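Local coordinates for glucose-binding protein (PDB 2B3F) that binds glucose or galactose, here beta-D-galactopyranose, as a periplasmic binding protein that is probably part of a sugar transport system, at residues Ala220-Ser223 and Trp224-Val228; Asp243-Ala246 and Gly247-Thr251. All blocks are in the same frame, centred on the assembly; numbering follows the deposited sequence.

Interaction 1 (Ala220-Ser223 and Trp224-Val228); sequences AGLS and WQQAV
The backbone runs from the loop residues Leu222 and Ser223 straight into the first turn of helix 224-233, and Ala227 N closes that turn on Ser223 O at 3.1 Å. Ser223 is the N-cap, and with Gln226 it forms a capping box. Its OG sits between its own backbone N and carbonyl carbon (chi1 72°) and from there accepts a hydrogen bond from Gln226 N at 3.0 Å, with an N-H...O angle of 162°. The return bond runs from Ser223 N to Gln226 OE1 at 3.2 Å. It lies in the plane of the amide carbonyl, on a lone pair. Gln226 OE1 also accepts a hydrogen bond from a water, which donates a second one to Gly221 O, so the amide oxygen is gripped twice. The Leu222 and Gln226 side chains cross at about a right angle, with Leu222 CD2 3.9 Å from Gln226 OE1. Trp224 belongs to the galactose pocket, and its NE1 is hydrogen-bonded to Glu13. Gln225 bends at chi2 (96°), which lays its CD over one face of the Trp224 ring, toward the rim. Its NE2 bonds to Asp12. Its other amide atom, OE1, receives a weak hydrogen bond from Ser223 OG at 3.4 Å.

Interaction 2 (Asp243-Ala246 and Gly247-Thr251); sequences DWAA and GYMTT. With GAL (beta-D-galactopyranose), chain G.
Gly247 N reaches back to Asp243 O in a weak hydrogen bond of 3.4 Å at the start of helix 244-252, a short helix whose first residue, Trp244, lines the galactose pocket. Asp243 is the N-cap by position, but its carboxylate turns to His119, Arg120 N and Tyr329. Tyr248 N bonds to Trp244 O at 3.0 Å. The Tyr248 ring swings out with CG anti to the backbone N (chi1 173°), and its hydroxyl bonds to Asp229. Met249 N donates to Ala245 O, also at 3.0 Å and nearly straight at 168°. The Met249 chain bends at chi3, which brings CE back to 3.6 Å from Ala245 O; CE is 4.4 Å from Ala245 CB. Thr250 N bonds to Ala246 O at 3.0 Å, and Thr250 OG1 lies 2.9 Å from the same oxygen. Thr251 N bonds to Gly247 O, and its OG1 to Leu311 O. A wider pi-type turn spans 248-251. At the other end, the Trp244 indole lies in the pocket and presents one face to the C-H groups of the sugar, a CH-pi platform common in carbohydrate-binding sites. GAL C5 lies over the ring centre, 3.6 Å from Trp244 CD2.

How the interactions relate
From the N terminus, the chain first reaches interaction 1, which caps the start of helix 224-233 after the loop that follows helix 199-212. Strand 238-240 comes next, then interaction 2 on helix 244-252. The two lie in series: neither encloses nor crosses the other, and each is a local turn that closes no long loop. They meet in space through side chains. The Trp224 and Trp244 rings pack edge-to-face beside the galactose, with Trp224 CZ2 3.5 Å from Trp244 CD1. Farther from the sugar, Val228 CG1 packs on Met249 CG at 3.9 Å. Two successive helices thus pack against each other, each supplying one tryptophan to the pocket.

Interaction 1 (Ala220-Ser223 and Trp224-Val228)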
loop_
_atom_site.group_PDB
_atom_site.type_symbol
_atom_site.label_atom_id
_atom_site.label_comp_id
_atom_site.label_asym_id
_atom_site.label_seq_id
_atom_site.Cartn_x
_atom_site.Cartn_y
_atom_site.Cartn_z
ATOM N N ALA A 220 9.714 13.562 9.737
ATOM C CA ALA A 220 10.484 13.388 8.499
ATOM C C ALA A 220 11.543 12.285 8.550
ATOM O O ALA A 220 11.846 11.693 7.526
ATOM C CB ALA A 220 11.153 14.693 8.080
ATOM N N GLY A 221 12.119 12.019 9.714
ATOM C CA GLY A 221 13.190 11.043 9.835
ATOM C C GLY A 221 12.762 9.703 10.410
ATOM O O GLY A 221 13.616 8.905 10.746
ATOM N N LEU A 222 11.450 9.454 10.518
ATOM C CA LEU A 222 10.945 8.201 11.090
ATOM C C LEU A 222 10.439 7.233 10.015
ATOM O O LEU A 222 9.805 7.646 9.066
ATOM C CB LEU A 222 9.794 8.450 12.059
ATOM C CG LEU A 222 10.006 9.428 13.229
ATOM C CD1 LEU A 222 8.781 9.359 14.144
ATOM C CD2 LEU A 222 11.271 9.153 13.978
ATOM N N SER A 223 10.720 5.953 10.202
ATOM C CA SER A 223 10.096 4.912 9.385
ATOM C C SER A 223 8.604 4.745 9.704
ATOM O O SER A 223 8.105 5.182 10.738
ATOM C CB SER A 223 10.815 3.589 9.622
ATOM O OG SER A 223 10.498 3.107 10.902
ATOM N N TRP A 224 7.867 4.032 8.831
ATOM C CA TRP A 224 6.484 3.747 9.141
ATOM C C TRP A 224 6.351 2.925 10.419
ATOM O O TRP A 224 5.441 3.182 11.182
ATOM C CB TRP A 224 5.740 3.099 7.963
ATOM C CG TRP A 224 6.077 1.657 7.674
ATOM C CD1 TRP A 224 6.945 1.185 6.744
ATOM C CD2 TRP A 224 5.502 0.503 8.301
ATOM N NE1 TRP A 224 6.950 -0.196 6.744
ATOM C CE2 TRP A 224 6.093 -0.630 7.714
ATOM C CE3 TRP A 224 4.567 0.321 9.326
ATOM C CZ2 TRP A 224 5.762 -1.929 8.110
ATOM C CZ3 TRP A 224 4.264 -0.962 9.727
ATOM C CH2 TRP A 224 4.849 -2.065 9.113
ATOM N N GLN A 225 7.275 1.993 10.662
ATOM C CA GLN A 225 7.231 1.186 11.887
ATOM C C GLN A 225 7.427 2.055 13.131
ATOM O O GLN A 225 6.736 1.900 14.119
ATOM C CB GLN A 225 8.276 0.093 11.872
ATOM C CG GLN A 225 8.106 -0.951 10.740
ATOM C CD GLN A 225 8.937 -0.660 9.517
ATOM O OE1 GLN A 225 9.153 0.512 9.142
ATOM N NE2 GLN A 225 9.446 -1.728 8.879
ATOM N N GLN A 226 8.356 3.000 13.045
ATOM C CA GLN A 226 8.581 3.921 14.181
ATOM C C GLN A 226 7.365 4.781 14.487
ATOM O O GLN A 226 7.090 5.091 15.635
ATOM C CB GLN A 226 9.793 4.810 13.914
ATOM C CG GLN A 226 11.087 4.070 14.060
ATOM C CD GLN A 226 12.294 4.931 13.849
ATOM O OE1 GLN A 226 12.447 5.573 12.809
ATOM N NE2 GLN A 226 13.178 4.956 14.851
ATOM N N ALA A 227 6.636 5.186 13.449
ATOM C CA ALA A 227 5.401 5.931 13.656
ATOM C C ALA A 227 4.322 5.034 14.337
ATOM O O ALA A 227 3.596 5.476 15.220
ATOM C CB ALA A 227 4.897 6.492 12.346
ATOM N N VAL A 228 4.201 3.770 13.910
ATOM C CA VAL A 228 3.310 2.846 14.595
ATOM C C VAL A 228 3.722 2.698 16.057
ATOM O O VAL A 228 2.862 2.695 16.942
ATOM C CB VAL A 228 3.253 1.441 13.895
ATOM C CG1 VAL A 228 2.422 0.452 14.733
ATOM C CG2 VAL A 228 2.649 1.593 12.498
HETATM O O HOH W 1 14.569 7.318 12.589
#

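Interaction 2 (Asp243-Ala246 and Gly247-Thr251)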
loop_
_atom_site.group_PDB
_atom_site.type_symbol
_atom_site.label_atom_id
_atom_site.label_comp_id
_atom_site.label_asym_id
_atom_site.label_seq_id
_atom_site.Cartn_x
_atom_site.Cartn_y
_atom_site.Cartn_z
ATOM N N ASP A 243 -2.453 -1.788 6.215
ATOM C CA ASP A 243 -2.556 -2.888 7.164
ATOM C C ASP A 243 -1.347 -3.815 7.262
ATOM O O ASP A 243 -1.358 -4.779 8.044
ATOM C CB ASP A 243 -3.894 -3.658 7.043
ATOM C CG ASP A 243 -4.298 -4.018 5.612
ATOM O OD1 ASP A 243 -3.497 -3.937 4.651
ATOM O OD2 ASP A 243 -5.488 -4.380 5.451
ATOM N N TRP A 244 -0.265 -3.481 6.565
ATOM C CA TRP A 244 1.038 -4.048 6.941
ATOM C C TRP A 244 1.332 -3.703 8.419
ATOM O O TRP A 244 2.108 -4.384 9.084
ATOM C CB TRP A 244 2.178 -3.562 6.037
ATOM C CG TRP A 244 2.181 -2.095 5.716
ATOM C CD1 TRP A 244 2.853 -1.092 6.368
ATOM C CD2 TRP A 244 1.536 -1.475 4.592
ATOM N NE1 TRP A 244 2.633 0.118 5.730
ATOM C CE2 TRP A 244 1.815 -0.095 4.647
ATOM C CE3 TRP A 244 0.716 -1.959 3.558
ATOM C CZ2 TRP A 244 1.323 0.801 3.693
ATOM C CZ3 TRP A 244 0.225 -1.072 2.628
ATOM C CH2 TRP A 244 0.528 0.289 2.685
ATOM N N ALA A 245 0.695 -2.648 8.921
ATOM C CA ALA A 245 0.826 -2.266 10.353
ATOM C C ALA A 245 0.253 -3.331 11.271
ATOM O O ALA A 245 0.840 -3.617 12.305
ATOM C CB ALA A 245 0.166 -0.925 10.617
ATOM N N ALA A 246 -0.860 -3.955 10.870
ATOM C CA ALA A 246 -1.416 -5.058 11.644
ATOM C C ALA A 246 -0.434 -6.233 11.679
ATOM O O ALA A 246 -0.220 -6.824 12.741
ATOM C CB ALA A 246 -2.787 -5.484 11.103
ATOM N N GLY A 247 0.189 -6.558 10.547
ATOM C CA GLY A 247 1.204 -7.605 10.495
ATOM C C GLY A 247 2.356 -7.302 11.427
ATOM O O GLY A 247 2.817 -8.164 12.151
ATOM N N TYR A 248 2.819 -6.053 11.420
ATOM C CA TYR A 248 3.924 -5.662 12.319
ATOM C C TYR A 248 3.539 -5.865 13.780
ATOM O O TYR A 248 4.255 -6.513 14.542
ATOM C CB TYR A 248 4.296 -4.211 12.048
ATOM C CG TYR A 248 5.293 -3.608 12.997
ATOM C CD1 TYR A 248 6.588 -4.083 13.079
ATOM C CD2 TYR A 248 4.934 -2.526 13.788
ATOM C CE1 TYR A 248 7.524 -3.492 13.982
ATOM C CE2 TYR A 248 5.859 -1.948 14.670
ATOM C CZ TYR A 248 7.126 -2.422 14.744
ATOM O OH TYR A 248 8.031 -1.834 15.631
ATOM N N MET A 249 2.394 -5.327 14.153
ATOM C CA MET A 249 1.957 -5.389 15.539
ATOM C C MET A 249 1.711 -6.831 16.043
ATOM O O MET A 249 1.900 -7.111 17.230
ATOM C CB MET A 249 0.722 -4.498 15.732
ATOM C CG MET A 249 1.060 -3.015 15.721
ATOM S SD MET A 249 -0.274 -1.930 16.208
ATOM C CE MET A 249 -1.218 -1.893 14.681
ATOM N N THR A 250 1.273 -7.734 15.164
ATOM C CA THR A 250 1.008 -9.116 15.575
ATOM C C THR A 250 2.217 -9.990 15.373
ATOM O O THR A 250 2.677 -10.609 16.319
ATOM C CB THR A 250 -0.209 -9.738 14.829
ATOM O OG1 THR A 250 0.011 -9.674 13.408
ATOM C CG2 THR A 250 -1.494 -9.020 15.178
ATOM N N THR A 251 2.752 -10.045 14.158
ATOM C CA THR A 251 3.878 -10.926 13.867
ATOM C C THR A 251 5.152 -10.534 14.611
ATOM O O THR A 251 5.856 -11.392 15.135
ATOM C CB THR A 251 4.117 -11.008 12.335
ATOM O OG1 THR A 251 2.941 -11.560 11.722
ATOM C CG2 THR A 251 5.312 -11.866 11.958
HETATM C C1 GAL G . 3.595 -0.992 0.201
HETATM C C2 GAL G . 3.635 -2.494 -0.109
HETATM C C3 GAL G . 3.470 -3.339 1.147
HETATM C C4 GAL G . 4.456 -2.909 2.235
HETATM C C5 GAL G . 4.394 -1.369 2.378
HETATM C C6 GAL G . 5.351 -0.785 3.430
HETATM O O1 GAL G . 3.816 -0.231 -0.948
HETATM O O2 GAL G . 2.628 -2.797 -1.089
HETATM O O3 GAL G . 3.671 -4.711 0.841
HETATM O O4 GAL G . 5.727 -3.368 1.857
HETATM O O5 GAL G . 4.630 -0.719 1.152
HETATM O O6 GAL G . 6.673 -0.852 2.984
#